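Local structure of DNA polymerase sliding clamp 2 (Sulfolobus tokodaii, 3AIZ) at residues I27-E32 / T120-L125; F136-D141 / D184-S189; M228-P233 / L240-A245. The protein forms part of a PCNA-type ring that encircles DNA, acting as a moving platform that tethers the polymerase catalytic subunit and other processing proteins to it. All coordinates share one frame; numbering follows the deposited sequence.

Contact 1: residues I27-E32 / T120-L125; sequences ILNFTE and TSIDQL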
ATOM      1  N   ILE A  27      21.547   3.554 -32.176  1.00 51.51           N
ATOM      2  CA  ILE A  27      21.412   4.270 -33.436  1.00 44.61           C
ATOM      3  C   ILE A  27      20.177   3.811 -34.199  1.00 43.66           C
ATOM      4  O   ILE A  27      20.148   2.707 -34.744  1.00 43.60           O
ATOM      5  CB  ILE A  27      22.655   4.092 -34.326  1.00 45.70           C
ATOM      6  CG1 ILE A  27      23.890   4.680 -33.641  1.00 48.62           C
ATOM      7  CG2 ILE A  27      22.439   4.747 -35.680  1.00 47.47           C
ATOM      8  CD1 ILE A  27      25.147   4.600 -34.477  1.00 51.68           C
ATOM      9  N   LEU A  28      19.153   4.659 -34.223  1.00 42.40           N
ATOM     10  CA  LEU A  28      17.963   4.398 -35.020  1.00 39.56           C
ATOM     11  C   LEU A  28      18.244   4.707 -36.483  1.00 43.55           C
ATOM     12  O   LEU A  28      18.545   5.846 -36.839  1.00 46.48           O
ATOM     13  CB  LEU A  28      16.788   5.246 -34.536  1.00 41.05           C
ATOM     14  CG  LEU A  28      15.979   4.745 -33.341  1.00 43.40           C
ATOM     15  CD1 LEU A  28      14.973   5.800 -32.917  1.00 42.88           C
ATOM     16  CD2 LEU A  28      15.277   3.439 -33.678  1.00 40.25           C
ATOM     17  N   ASN A  29      18.147   3.689 -37.330  1.00 43.84           N
ATOM     18  CA  ASN A  29      18.384   3.861 -38.755  1.00 42.90           C
ATOM     19  C   ASN A  29      17.082   3.968 -39.539  1.00 43.50           C
ATOM     20  O   ASN A  29      16.281   3.033 -39.560  1.00 42.15           O
ATOM     21  CB  ASN A  29      19.237   2.713 -39.299  1.00 42.22           C
ATOM     22  CG  ASN A  29      20.586   2.619 -38.615  1.00 48.06           C
ATOM     23  OD1 ASN A  29      21.387   3.551 -38.663  1.00 51.65           O
ATOM     24  ND2 ASN A  29      20.845   1.486 -37.974  1.00 52.71           N
ATOM     25  N   PHE A  30      16.876   5.116 -40.174  1.00 46.22           N
ATOM     26  CA  PHE A  30      15.701   5.332 -41.009  1.00 44.59           C
ATOM     27  C   PHE A  30      16.042   5.092 -42.474  1.00 44.01           C
ATOM     28  O   PHE A  30      16.795   5.854 -43.076  1.00 49.48           O
ATOM     29  CB  PHE A  30      15.165   6.752 -40.827  1.00 41.73           C
ATOM     30  CG  PHE A  30      14.690   7.050 -39.435  1.00 38.07           C
ATOM     31  CD1 PHE A  30      15.574   7.497 -38.468  1.00 39.40           C
ATOM     32  CD2 PHE A  30      13.359   6.884 -39.093  1.00 37.62           C
ATOM     33  CE1 PHE A  30      15.139   7.773 -37.185  1.00 37.60           C
ATOM     34  CE2 PHE A  30      12.918   7.159 -37.811  1.00 33.58           C
ATOM     35  CZ  PHE A  30      13.810   7.603 -36.857  1.00 32.92           C
ATOM     36  N   THR A  31      15.489   4.026 -43.041  1.00 42.40           N
ATOM     37  CA  THR A  31      15.725   3.700 -44.440  1.00 44.12           C
ATOM     38  C   THR A  31      14.406   3.654 -45.193  1.00 45.81           C
ATOM     39  O   THR A  31      13.342   3.844 -44.607  1.00 48.42           O
ATOM     40  CB  THR A  31      16.437   2.344 -44.599  1.00 45.23           C
ATOM     41  OG1 THR A  31      15.506   1.280 -44.360  1.00 47.07           O
ATOM     42  CG2 THR A  31      17.598   2.230 -43.627  1.00 41.33           C
ATOM     43  N   GLU A  32      14.479   3.397 -46.494  1.00 46.81           N
ATOM     44  CA  GLU A  32      13.284   3.331 -47.325  1.00 53.15           C
ATOM     45  C   GLU A  32      12.447   2.100 -46.991  1.00 53.66           C
ATOM     46  O   GLU A  32      11.219   2.136 -47.056  1.00 54.88           O
ATOM     47  CB  GLU A  32      13.664   3.313 -48.807  1.00 59.62           C
ATOM     48  CG  GLU A  32      12.472   3.263 -49.753  1.00 66.57           C
ATOM     49  CD  GLU A  32      12.881   3.050 -51.200  1.00 79.03           C
ATOM     50  OE1 GLU A  32      14.052   2.686 -51.442  1.00 80.37           O
ATOM     51  OE2 GLU A  32      12.029   3.240 -52.094  1.00 81.69           O
ATOM     52  N   THR A 120      24.069  10.752 -37.883  1.00 60.62           N
ATOM     53  CA  THR A 120      25.175  10.064 -38.539  1.00 63.37           C
ATOM     54  C   THR A 120      24.731   9.380 -39.826  1.00 59.75           C
ATOM     55  O   THR A 120      23.609   9.573 -40.294  1.00 56.41           O
ATOM     56  CB  THR A 120      25.803   9.001 -37.617  1.00 62.37           C
ATOM     57  OG1 THR A 120      24.798   8.062 -37.214  1.00 55.21           O
ATOM     58  CG2 THR A 120      26.407   9.652 -36.382  1.00 63.61           C
ATOM     59  N   SER A 121      25.629   8.585 -40.395  1.00 63.36           N
ATOM     60  CA  SER A 121      25.311   7.788 -41.570  1.00 69.52           C
ATOM     61  C   SER A 121      24.767   6.434 -41.130  1.00 65.74           C
ATOM     62  O   SER A 121      25.205   5.878 -40.121  1.00 64.95           O
ATOM     63  CB  SER A 121      26.549   7.610 -42.450  1.00 70.48           C
ATOM     64  OG  SER A 121      27.624   7.060 -41.707  1.00 79.76           O
ATOM     65  N   ILE A 122      23.810   5.909 -41.888  1.00 58.98           N
ATOM     66  CA  ILE A 122      23.146   4.662 -41.525  1.00 59.84           C
ATOM     67  C   ILE A 122      24.119   3.515 -41.284  1.00 65.00           C
ATOM     68  O   ILE A 122      24.995   3.242 -42.106  1.00 65.72           O
ATOM     69  CB  ILE A 122      22.123   4.234 -42.592  1.00 58.33           C
ATOM     70  CG1 ILE A 122      20.973   5.237 -42.654  1.00 56.34           C
ATOM     71  CG2 ILE A 122      21.592   2.840 -42.294  1.00 58.85           C
ATOM     72  CD1 ILE A 122      19.798   4.759 -43.465  1.00 52.36           C
ATOM     73  N   ASP A 123      23.960   2.848 -40.144  1.00 65.20           N
ATOM     74  CA  ASP A 123      24.735   1.655 -39.835  1.00 67.00           C
ATOM     75  C   ASP A 123      24.121   0.457 -40.547  1.00 68.14           C
ATOM     76  O   ASP A 123      23.086  -0.062 -40.126  1.00 68.75           O
ATOM     77  CB  ASP A 123      24.760   1.412 -38.325  1.00 66.08           C
ATOM     78  CG  ASP A 123      25.511   0.149 -37.949  1.00 71.05           C
ATOM     79  OD1 ASP A 123      26.464  -0.214 -38.673  1.00 70.19           O
ATOM     80  OD2 ASP A 123      25.150  -0.477 -36.930  1.00 68.35           O
ATOM     81  N   GLN A 124      24.761   0.024 -41.630  1.00 69.59           N
ATOM     82  CA  GLN A 124      24.236  -1.059 -42.460  1.00 67.99           C
ATOM     83  C   GLN A 124      23.919  -2.325 -41.663  1.00 66.48           C
ATOM     84  O   GLN A 124      24.680  -2.729 -40.783  1.00 65.36           O
ATOM     85  CB  GLN A 124      25.205  -1.381 -43.598  1.00 63.25           C
ATOM     86  CG  GLN A 124      25.402  -0.238 -44.581  1.00 65.63           C
ATOM     87  CD  GLN A 124      24.132   0.111 -45.335  1.00 71.27           C
ATOM     88  OE1 GLN A 124      23.138  -0.613 -45.265  1.00 72.89           O
ATOM     89  NE2 GLN A 124      24.162   1.222 -46.063  1.00 73.03           N
ATOM     90  N   LEU A 125      22.785  -2.941 -41.985  1.00 62.27           N
ATOM     91  CA  LEU A 125      22.342  -4.155 -41.310  1.00 61.10           C
ATOM     92  C   LEU A 125      23.005  -5.386 -41.922  1.00 62.34           C
ATOM     93  O   LEU A 125      22.646  -5.813 -43.021  1.00 58.88           O
ATOM     94  CB  LEU A 125      20.819  -4.277 -41.397  1.00 57.68           C
ATOM     95  CG  LEU A 125      20.157  -5.381 -40.574  1.00 51.41           C
ATOM     96  CD1 LEU A 125      20.576  -5.273 -39.120  1.00 49.82           C
ATOM     97  CD2 LEU A 125      18.642  -5.314 -40.705  1.00 47.20           C
TER
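Ile-122 lies across the end of strand 25-30, and its two branches divide the work. Ile-122 CG2 packs 3.8 Å from Asn-29 CB, while Ile-122 CD1 meets Thr-31 CG2 at 3.4 Å. With CG1 anti to its own carbonyl carbon (chi1 -66°), the arm carries Ile-122 CD1 across Thr-31 and beside Phe-30 O. A beta-branched aliphatic residue suits this place because its two methyl-bearing branches can pack on two places at once, Asn-29 in the strand and Thr-31 just past its end. Thr-31 answers with its methyl; its OG1 is occupied by the carbonyl oxygen of Ser-34.

Next along the chain, Asp-123 donates its backbone N to Asn-29 OD1 at 3.1 Å, with a fairly straight N-H (157°). The donor sits well above the plane of the side-chain amide, not on a lone pair. The other end of that amide, ND2, makes a weak bond to the carbonyl oxygen of Phe-36. Asparagine can thus tie an irregular chain to a neighbouring strand with one small buried group. The carboxylate of Asp-123 has a long, weak ion pair with Arg-38.

Residues 120-125 leave the last strand of the N-terminal domain and begin the long interdomain connecting segment characteristic of PCNA, here pinned by an amide and an isoleucine to strand 25-30.

Contact 2: residues F136-D141 / D184-S189; sequences FTTDGD and DKPLKS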
ATOM      1  N   PHE A 136      11.695 -23.703 -36.567  1.00 30.64           N
ATOM      2  CA  PHE A 136      10.464 -24.047 -35.870  1.00 33.65           C
ATOM      3  C   PHE A 136       9.839 -22.819 -35.224  1.00 35.83           C
ATOM      4  O   PHE A 136      10.533 -21.855 -34.902  1.00 35.67           O
ATOM      5  CB  PHE A 136      10.702 -25.150 -34.832  1.00 33.92           C
ATOM      6  CG  PHE A 136      11.702 -24.790 -33.769  1.00 31.75           C
ATOM      7  CD1 PHE A 136      13.041 -25.107 -33.923  1.00 31.89           C
ATOM      8  CD2 PHE A 136      11.301 -24.152 -32.607  1.00 31.25           C
ATOM      9  CE1 PHE A 136      13.961 -24.786 -32.940  1.00 34.36           C
ATOM     10  CE2 PHE A 136      12.217 -23.829 -31.622  1.00 29.41           C
ATOM     11  CZ  PHE A 136      13.547 -24.148 -31.789  1.00 26.54           C
ATOM     12  N   THR A 137       8.524 -22.855 -35.050  1.00 33.43           N
ATOM     13  CA  THR A 137       7.807 -21.737 -34.459  1.00 35.48           C
ATOM     14  C   THR A 137       7.105 -22.178 -33.183  1.00 34.44           C
ATOM     15  O   THR A 137       6.546 -23.272 -33.120  1.00 37.83           O
ATOM     16  CB  THR A 137       6.775 -21.149 -35.442  1.00 37.32           C
ATOM     17  OG1 THR A 137       7.394 -20.937 -36.716  1.00 36.93           O
ATOM     18  CG2 THR A 137       6.232 -19.826 -34.921  1.00 35.92           C
ATOM     19  N   THR A 138       7.143 -21.327 -32.165  1.00 32.48           N
ATOM     20  CA  THR A 138       6.518 -21.644 -30.889  1.00 35.82           C
ATOM     21  C   THR A 138       6.240 -20.380 -30.090  1.00 35.81           C
ATOM     22  O   THR A 138       6.842 -19.336 -30.336  1.00 36.69           O
ATOM     23  CB  THR A 138       7.403 -22.583 -30.050  1.00 32.91           C
ATOM     24  OG1 THR A 138       6.749 -22.873 -28.809  1.00 37.87           O
ATOM     25  CG2 THR A 138       8.748 -21.936 -29.768  1.00 31.21           C
ATOM     26  N   ASP A 139       5.323 -20.478 -29.134  1.00 36.16           N
ATOM     27  CA  ASP A 139       5.023 -19.360 -28.252  1.00 39.61           C
ATOM     28  C   ASP A 139       6.225 -19.078 -27.357  1.00 39.27           C
ATOM     29  O   ASP A 139       6.859 -20.001 -26.847  1.00 37.64           O
ATOM     30  CB  ASP A 139       3.785 -19.659 -27.408  1.00 43.31           C
ATOM     31  CG  ASP A 139       3.346 -18.472 -26.572  1.00 49.89           C
ATOM     32  OD1 ASP A 139       2.431 -17.741 -27.008  1.00 54.16           O
ATOM     33  OD2 ASP A 139       3.919 -18.268 -25.480  1.00 49.08           O
ATOM     34  N   GLY A 140       6.536 -17.799 -27.173  1.00 38.86           N
ATOM     35  CA  GLY A 140       7.702 -17.393 -26.409  1.00 37.32           C
ATOM     36  C   GLY A 140       7.731 -17.913 -24.985  1.00 36.48           C
ATOM     37  O   GLY A 140       8.802 -18.113 -24.413  1.00 34.59           O
ATOM     38  N   ASP A 141       6.554 -18.129 -24.406  1.00 37.33           N
ATOM     39  CA  ASP A 141       6.461 -18.624 -23.037  1.00 41.07           C
ATOM     40  C   ASP A 141       7.185 -19.958 -22.872  1.00 37.96           C
ATOM     41  O   ASP A 141       7.839 -20.200 -21.856  1.00 35.12           O
ATOM     42  CB  ASP A 141       4.997 -18.750 -22.606  1.00 43.29           C
ATOM     43  CG  ASP A 141       4.326 -17.400 -22.421  1.00 55.06           C
ATOM     44  OD1 ASP A 141       4.931 -16.517 -21.774  1.00 52.15           O
ATOM     45  OD2 ASP A 141       3.193 -17.222 -22.918  1.00 60.64           O
ATOM     46  N   ASP A 184       2.895 -29.700 -32.500  1.00 42.78           N
ATOM     47  CA  ASP A 184       1.742 -29.635 -31.603  1.00 41.59           C
ATOM     48  C   ASP A 184       2.121 -29.842 -30.140  1.00 41.73           C
ATOM     49  O   ASP A 184       1.250 -29.986 -29.282  1.00 43.51           O
ATOM     50  CB  ASP A 184       0.678 -30.658 -32.011  1.00 44.53           C
ATOM     51  CG  ASP A 184       0.096 -30.381 -33.382  1.00 50.96           C
ATOM     52  OD1 ASP A 184       0.235 -29.241 -33.875  1.00 52.33           O
ATOM     53  OD2 ASP A 184      -0.505 -31.307 -33.967  1.00 56.07           O
ATOM     54  N   LYS A 185       3.419 -29.855 -29.855  1.00 41.84           N
ATOM     55  CA  LYS A 185       3.893 -30.057 -28.492  1.00 42.38           C
ATOM     56  C   LYS A 185       5.366 -29.691 -28.345  1.00 42.33           C
ATOM     57  O   LYS A 185       6.227 -30.571 -28.331  1.00 41.29           O
ATOM     58  CB  LYS A 185       3.670 -31.508 -28.060  1.00 39.49           C
ATOM     59  CG  LYS A 185       4.069 -31.800 -26.622  1.00 44.04           C
ATOM     60  CD  LYS A 185       3.925 -33.278 -26.292  1.00 45.50           C
ATOM     61  CE  LYS A 185       4.379 -33.569 -24.869  1.00 49.16           C
ATOM     62  NZ  LYS A 185       4.308 -35.021 -24.545  1.00 58.40           N
ATOM     63  N   PRO A 186       5.661 -28.386 -28.228  1.00 42.07           N
ATOM     64  CA  PRO A 186       4.694 -27.287 -28.260  1.00 38.14           C
ATOM     65  C   PRO A 186       4.742 -26.558 -29.593  1.00 38.25           C
ATOM     66  O   PRO A 186       4.012 -25.586 -29.789  1.00 38.11           O
ATOM     67  CB  PRO A 186       5.219 -26.340 -27.173  1.00 40.15           C
ATOM     68  CG  PRO A 186       6.607 -26.879 -26.777  1.00 43.65           C
ATOM     69  CD  PRO A 186       6.979 -27.902 -27.799  1.00 40.07           C
ATOM     70  N   LEU A 187       5.605 -27.019 -30.492  1.00 39.12           N
ATOM     71  CA  LEU A 187       5.841 -26.335 -31.759  1.00 36.07           C
ATOM     72  C   LEU A 187       4.563 -26.172 -32.575  1.00 37.62           C
ATOM     73  O   LEU A 187       3.819 -27.129 -32.782  1.00 38.42           O
ATOM     74  CB  LEU A 187       6.890 -27.087 -32.582  1.00 33.43           C
ATOM     75  CG  LEU A 187       8.203 -27.416 -31.869  1.00 33.26           C
ATOM     76  CD1 LEU A 187       9.124 -28.205 -32.781  1.00 34.78           C
ATOM     77  CD2 LEU A 187       8.886 -26.152 -31.379  1.00 32.68           C
ATOM     78  N   LYS A 188       4.315 -24.949 -33.030  1.00 36.48           N
ATOM     79  CA  LYS A 188       3.200 -24.677 -33.924  1.00 35.03           C
ATOM     80  C   LYS A 188       3.555 -25.119 -35.339  1.00 36.00           C
ATOM     81  O   LYS A 188       2.680 -25.459 -36.134  1.00 36.98           O
ATOM     82  CB  LYS A 188       2.855 -23.188 -33.913  1.00 37.03           C
ATOM     83  CG  LYS A 188       2.492 -22.642 -32.544  1.00 37.83           C
ATOM     84  CD  LYS A 188       2.084 -21.181 -32.633  1.00 40.36           C
ATOM     85  CE  LYS A 188       1.657 -20.643 -31.277  1.00 45.09           C
ATOM     86  NZ  LYS A 188       1.191 -19.232 -31.371  1.00 46.78           N
ATOM     87  N   SER A 189       4.850 -25.108 -35.643  1.00 34.44           N
ATOM     88  CA  SER A 189       5.344 -25.538 -36.945  1.00 38.03           C
ATOM     89  C   SER A 189       6.792 -26.004 -36.848  1.00 36.98           C
ATOM     90  O   SER A 189       7.568 -25.487 -36.045  1.00 35.49           O
ATOM     91  CB  SER A 189       5.230 -24.405 -37.966  1.00 39.18           C
ATOM     92  OG  SER A 189       6.125 -23.351 -37.657  1.00 38.69           O
TER
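Phe-136 has its CG between the backbone N and the carbonyl carbon (chi1 60°), a torsion that leaves the CD2 side of the ring near Leu-187 while the rest of the ring leads away from residues 184-189. Leu-187 CD2 meets it obliquely, 3.4 Å from Phe-136 CD2, while CD1 packs against Phe-136 CB. On the other face of the sheet, Thr-137 carries its OG1 anti to the carbonyl carbon (chi1 -48°) and donates to Ser-189 OG at 2.9 Å. Two small hydroxyl residues fit this more open face, where each can supply a polar partner for the other.

The backbones pair as antiparallel strands. Thr-137 N bonds to Ser-189 O at 3.0 Å, yet Thr-137 O is taken by Lys-188 N, at 2.8 Å. Two residues, Lys-188 and Ser-189, thus stand opposite one, which is a classic beta bulge. The extended side chain of Lys-188 crosses beside Thr-137 and ends on Gln-216 O and Asn-217 OD1. Where strand 134-138 stops, Asp-139 serves as an N-cap: its OD2 accepts from Asp-141 N at 2.8 Å, a role that suits a short acidic side chain.

Pro-186, preceded by a cis peptide, reaches Val-142 of helix 140-150, and Lys-185 forms a salt bridge with Asp-102 of the neighbouring PCNA3 subunit. Strand 134-138 is flanked on its other edge by strand 218-223, whose Val-220 and Phe-222 pack on Phe-136, while Leu-187 leans on Leu-181 of strand 175-183.

Contact 3: residues M228-P233 / L240-A245; sequences MKIEVP and LIFWIA
Ile-230 O is approached by two groups of the opposing strand: it accepts from Phe-242 N at 2.8 Å and also receives the CA-H of Ile-241, whose CA lies 3.2 Å away. The same scheme repeats along the ladder. Met-228 with Ile-244, Ile-230 with Phe-242 and Val-232 with Leu-240 are hydrogen-bonded antiparallel pairs, each joined by two N-H...O bonds. Between them, Lys-229 with Trp-243 and Glu-231 with Ile-241 are non-hydrogen-bonded pairs. The strands run 169° apart, as the arms of a beta hairpin.

One face of the hairpin is wholly apolar. Ile-230 CD1 touches Ile-244 CD1 at 3.4 Å, Val-232 CB lies against Leu-240 CB, and Val-232 CG2 comes to the edge of the Phe-242 ring, near its plane, 4.0 Å from CE1. Isoleucine, valine and leucine suit this face because their branches meet across the pair of strands, and helix 202-211 covers it through Leu-205, Val-208 and Val-211.

The opposite face is amphipathic. Lys-229, with CG anti to the backbone N (chi1 177°) and an extended chain, lies across the Trp-243 indole: its CB stands 3.5 Å from the centroid of the six-membered ring, 13° off the normal, a CH-pi contact. Farther out, Lys-229 CD approaches Trp-243 CZ2 at 3.3 Å. Lys-229 NZ then reaches Glu-231 OE2, two residues on in its own strand, in a salt bridge whose hydrogen bond is weak at 3.3 Å, and CE touches Ile-241 CG2. Lysine suits this place because its methylenes cover the aromatic surface while its ammonium group continues past the ring to the carboxylate.

The chemistry therefore implies a two-sided hairpin: backbone bonds fix the register, aliphatic packing seals the helix side, and the charged ends are kept to the side away from the helix.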
ATOM      1  N   MET A 228      22.393 -19.302 -34.772  1.00 31.55           N
ATOM      2  CA  MET A 228      20.956 -19.489 -34.604  1.00 29.48           C
ATOM      3  C   MET A 228      20.236 -18.152 -34.715  1.00 31.75           C
ATOM      4  O   MET A 228      20.706 -17.139 -34.197  1.00 32.50           O
ATOM      5  CB  MET A 228      20.651 -20.138 -33.252  1.00 30.37           C
ATOM      6  CG  MET A 228      19.173 -20.144 -32.885  1.00 29.04           C
ATOM      7  SD  MET A 228      18.845 -20.723 -31.205  1.00 36.23           S
ATOM      8  CE  MET A 228      19.173 -22.475 -31.372  1.00 31.34           C
ATOM      9  N   LYS A 229      19.093 -18.157 -35.391  1.00 29.30           N
ATOM     10  CA  LYS A 229      18.320 -16.942 -35.603  1.00 30.15           C
ATOM     11  C   LYS A 229      16.975 -17.012 -34.891  1.00 33.26           C
ATOM     12  O   LYS A 229      16.192 -17.934 -35.118  1.00 36.76           O
ATOM     13  CB  LYS A 229      18.102 -16.720 -37.101  1.00 35.16           C
ATOM     14  CG  LYS A 229      17.249 -15.511 -37.444  1.00 34.39           C
ATOM     15  CD  LYS A 229      16.974 -15.457 -38.937  1.00 37.95           C
ATOM     16  CE  LYS A 229      16.171 -14.225 -39.318  1.00 41.74           C
ATOM     17  NZ  LYS A 229      15.904 -14.185 -40.782  1.00 40.02           N
ATOM     18  N   ILE A 230      16.708 -16.036 -34.027  1.00 30.91           N
ATOM     19  CA  ILE A 230      15.416 -15.943 -33.357  1.00 32.44           C
ATOM     20  C   ILE A 230      14.643 -14.713 -33.831  1.00 33.64           C
ATOM     21  O   ILE A 230      15.149 -13.592 -33.776  1.00 32.49           O
ATOM     22  CB  ILE A 230      15.555 -15.889 -31.819  1.00 33.72           C
ATOM     23  CG1 ILE A 230      16.090 -17.214 -31.271  1.00 30.33           C
ATOM     24  CG2 ILE A 230      14.217 -15.577 -31.174  1.00 33.27           C
ATOM     25  CD1 ILE A 230      17.579 -17.386 -31.432  1.00 33.15           C
ATOM     26  N   GLU A 231      13.421 -14.931 -34.302  1.00 32.30           N
ATOM     27  CA  GLU A 231      12.556 -13.840 -34.726  1.00 32.70           C
ATOM     28  C   GLU A 231      11.420 -13.653 -33.727  1.00 34.87           C
ATOM     29  O   GLU A 231      10.660 -14.582 -33.457  1.00 33.75           O
ATOM     30  CB  GLU A 231      11.985 -14.112 -36.119  1.00 38.26           C
ATOM     31  CG  GLU A 231      13.034 -14.378 -37.188  1.00 43.85           C
ATOM     32  CD  GLU A 231      12.427 -14.550 -38.570  1.00 52.65           C
ATOM     33  OE1 GLU A 231      11.310 -14.039 -38.799  1.00 55.30           O
ATOM     34  OE2 GLU A 231      13.068 -15.195 -39.428  1.00 51.14           O
ATOM     35  N   VAL A 232      11.311 -12.448 -33.180  1.00 35.91           N
ATOM     36  CA  VAL A 232      10.284 -12.139 -32.195  1.00 36.72           C
ATOM     37  C   VAL A 232       9.327 -11.085 -32.739  1.00 38.47           C
ATOM     38  O   VAL A 232       9.507  -9.891 -32.498  1.00 38.67           O
ATOM     39  CB  VAL A 232      10.905 -11.629 -30.881  1.00 35.74           C
ATOM     40  CG1 VAL A 232       9.833 -11.454 -29.820  1.00 37.37           C
ATOM     41  CG2 VAL A 232      11.984 -12.586 -30.399  1.00 31.78           C
ATOM     42  N   PRO A 233       8.302 -11.527 -33.480  1.00 38.11           N
ATOM     43  CA  PRO A 233       7.323 -10.637 -34.109  1.00 36.90           C
ATOM     44  C   PRO A 233       6.319 -10.097 -33.100  1.00 39.29           C
ATOM     45  O   PRO A 233       6.043 -10.749 -32.095  1.00 41.84           O
ATOM     46  CB  PRO A 233       6.596 -11.556 -35.100  1.00 34.46           C
ATOM     47  CG  PRO A 233       7.399 -12.827 -35.150  1.00 43.07           C
ATOM     48  CD  PRO A 233       8.050 -12.935 -33.817  1.00 38.39           C
ATOM     49  N   LEU A 240      11.751  -8.226 -33.344  1.00 37.09           N
ATOM     50  CA  LEU A 240      13.048  -8.440 -32.715  1.00 35.47           C
ATOM     51  C   LEU A 240      13.746  -9.610 -33.392  1.00 33.44           C
ATOM     52  O   LEU A 240      13.130 -10.639 -33.659  1.00 33.51           O
ATOM     53  CB  LEU A 240      12.893  -8.715 -31.219  1.00 34.97           C
ATOM     54  CG  LEU A 240      13.147  -7.540 -30.274  1.00 37.80           C
ATOM     55  CD1 LEU A 240      12.876  -7.944 -28.833  1.00 37.36           C
ATOM     56  CD2 LEU A 240      14.568  -7.028 -30.429  1.00 36.13           C
ATOM     57  N   ILE A 241      15.031  -9.446 -33.677  1.00 31.11           N
ATOM     58  CA  ILE A 241      15.793 -10.489 -34.350  1.00 31.16           C
ATOM     59  C   ILE A 241      17.130 -10.701 -33.660  1.00 32.83           C
ATOM     60  O   ILE A 241      17.900  -9.758 -33.477  1.00 32.84           O
ATOM     61  CB  ILE A 241      16.034 -10.146 -35.832  1.00 36.33           C
ATOM     62  CG1 ILE A 241      14.703  -9.897 -36.545  1.00 37.22           C
ATOM     63  CG2 ILE A 241      16.815 -11.259 -36.515  1.00 33.48           C
ATOM     64  CD1 ILE A 241      14.851  -9.520 -37.998  1.00 40.92           C
ATOM     65  N   PHE A 242      17.400 -11.942 -33.275  1.00 32.61           N
ATOM     66  CA  PHE A 242      18.642 -12.269 -32.589  1.00 31.00           C
ATOM     67  C   PHE A 242      19.494 -13.222 -33.412  1.00 29.71           C
ATOM     68  O   PHE A 242      18.977 -14.063 -34.142  1.00 32.70           O
ATOM     69  CB  PHE A 242      18.353 -12.885 -31.219  1.00 31.95           C
ATOM     70  CG  PHE A 242      17.637 -11.962 -30.278  1.00 31.29           C
ATOM     71  CD1 PHE A 242      16.257 -11.987 -30.180  1.00 29.40           C
ATOM     72  CD2 PHE A 242      18.347 -11.073 -29.488  1.00 31.46           C
ATOM     73  CE1 PHE A 242      15.595 -11.140 -29.314  1.00 30.53           C
ATOM     74  CE2 PHE A 242      17.691 -10.223 -28.621  1.00 33.26           C
ATOM     75  CZ  PHE A 242      16.313 -10.257 -28.534  1.00 34.31           C
ATOM     76  N   TRP A 243      20.807 -13.077 -33.289  1.00 29.63           N
ATOM     77  CA  TRP A 243      21.744 -14.002 -33.907  1.00 32.46           C
ATOM     78  C   TRP A 243      22.759 -14.464 -32.872  1.00 32.52           C
ATOM     79  O   TRP A 243      23.477 -13.651 -32.289  1.00 31.95           O
ATOM     80  CB  TRP A 243      22.455 -13.353 -35.096  1.00 35.15           C
ATOM     81  CG  TRP A 243      21.610 -13.262 -36.330  1.00 34.84           C
ATOM     82  CD1 TRP A 243      20.911 -12.177 -36.768  1.00 38.36           C
ATOM     83  CD2 TRP A 243      21.378 -14.302 -37.288  1.00 36.26           C
ATOM     84  NE1 TRP A 243      20.259 -12.475 -37.941  1.00 37.85           N
ATOM     85  CE2 TRP A 243      20.530 -13.773 -38.281  1.00 37.83           C
ATOM     86  CE3 TRP A 243      21.806 -15.629 -37.404  1.00 36.49           C
ATOM     87  CZ2 TRP A 243      20.101 -14.524 -39.373  1.00 37.55           C
ATOM     88  CZ3 TRP A 243      21.380 -16.372 -38.488  1.00 34.79           C
ATOM     89  CH2 TRP A 243      20.536 -15.817 -39.458  1.00 38.63           C
ATOM     90  N   ILE A 244      22.806 -15.772 -32.640  1.00 35.27           N
ATOM     91  CA  ILE A 244      23.718 -16.341 -31.656  1.00 33.96           C
ATOM     92  C   ILE A 244      24.844 -17.106 -32.338  1.00 32.14           C
ATOM     93  O   ILE A 244      24.596 -18.003 -33.142  1.00 32.03           O
ATOM     94  CB  ILE A 244      22.989 -17.290 -30.678  1.00 32.45           C
ATOM     95  CG1 ILE A 244      21.936 -16.535 -29.864  1.00 32.15           C
ATOM     96  CG2 ILE A 244      23.984 -17.955 -29.743  1.00 35.81           C
ATOM     97  CD1 ILE A 244      20.685 -16.193 -30.638  1.00 33.00           C
ATOM     98  N   ALA A 245      26.080 -16.743 -32.020  1.00 31.30           N
ATOM     99  CA  ALA A 245      27.234 -17.460 -32.545  1.00 34.38           C
ATOM    100  C   ALA A 245      27.350 -18.809 -31.849  1.00 38.91           C
ATOM    101  O   ALA A 245      27.359 -18.879 -30.619  1.00 40.68           O
ATOM    102  CB  ALA A 245      28.501 -16.647 -32.347  1.00 37.35           C
TER

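How the contacts relate
Contact 3 is the core of the three, its centre about 6 Å from that of the chain, whereas contacts 1 and 2 are partly buried and each centred about 17 Å out, on opposite sides. Contact 1 belongs to the N-terminal domain; contacts 2 and 3 share the C-terminal domain, where strand 218-223 lies between strands 226-233 and 134-138. Strand 239-244, on the other edge of the hairpin, pairs with strand 46-53 and so joins the two domains. The chemistry follows position: a regular ladder with hydrophobic packing at the centre, a bulged strand end with hydroxyls in contact 2, and a single hydrogen bond to a side-chain amide, with isoleucine packing, holding loop to strand in contact 1.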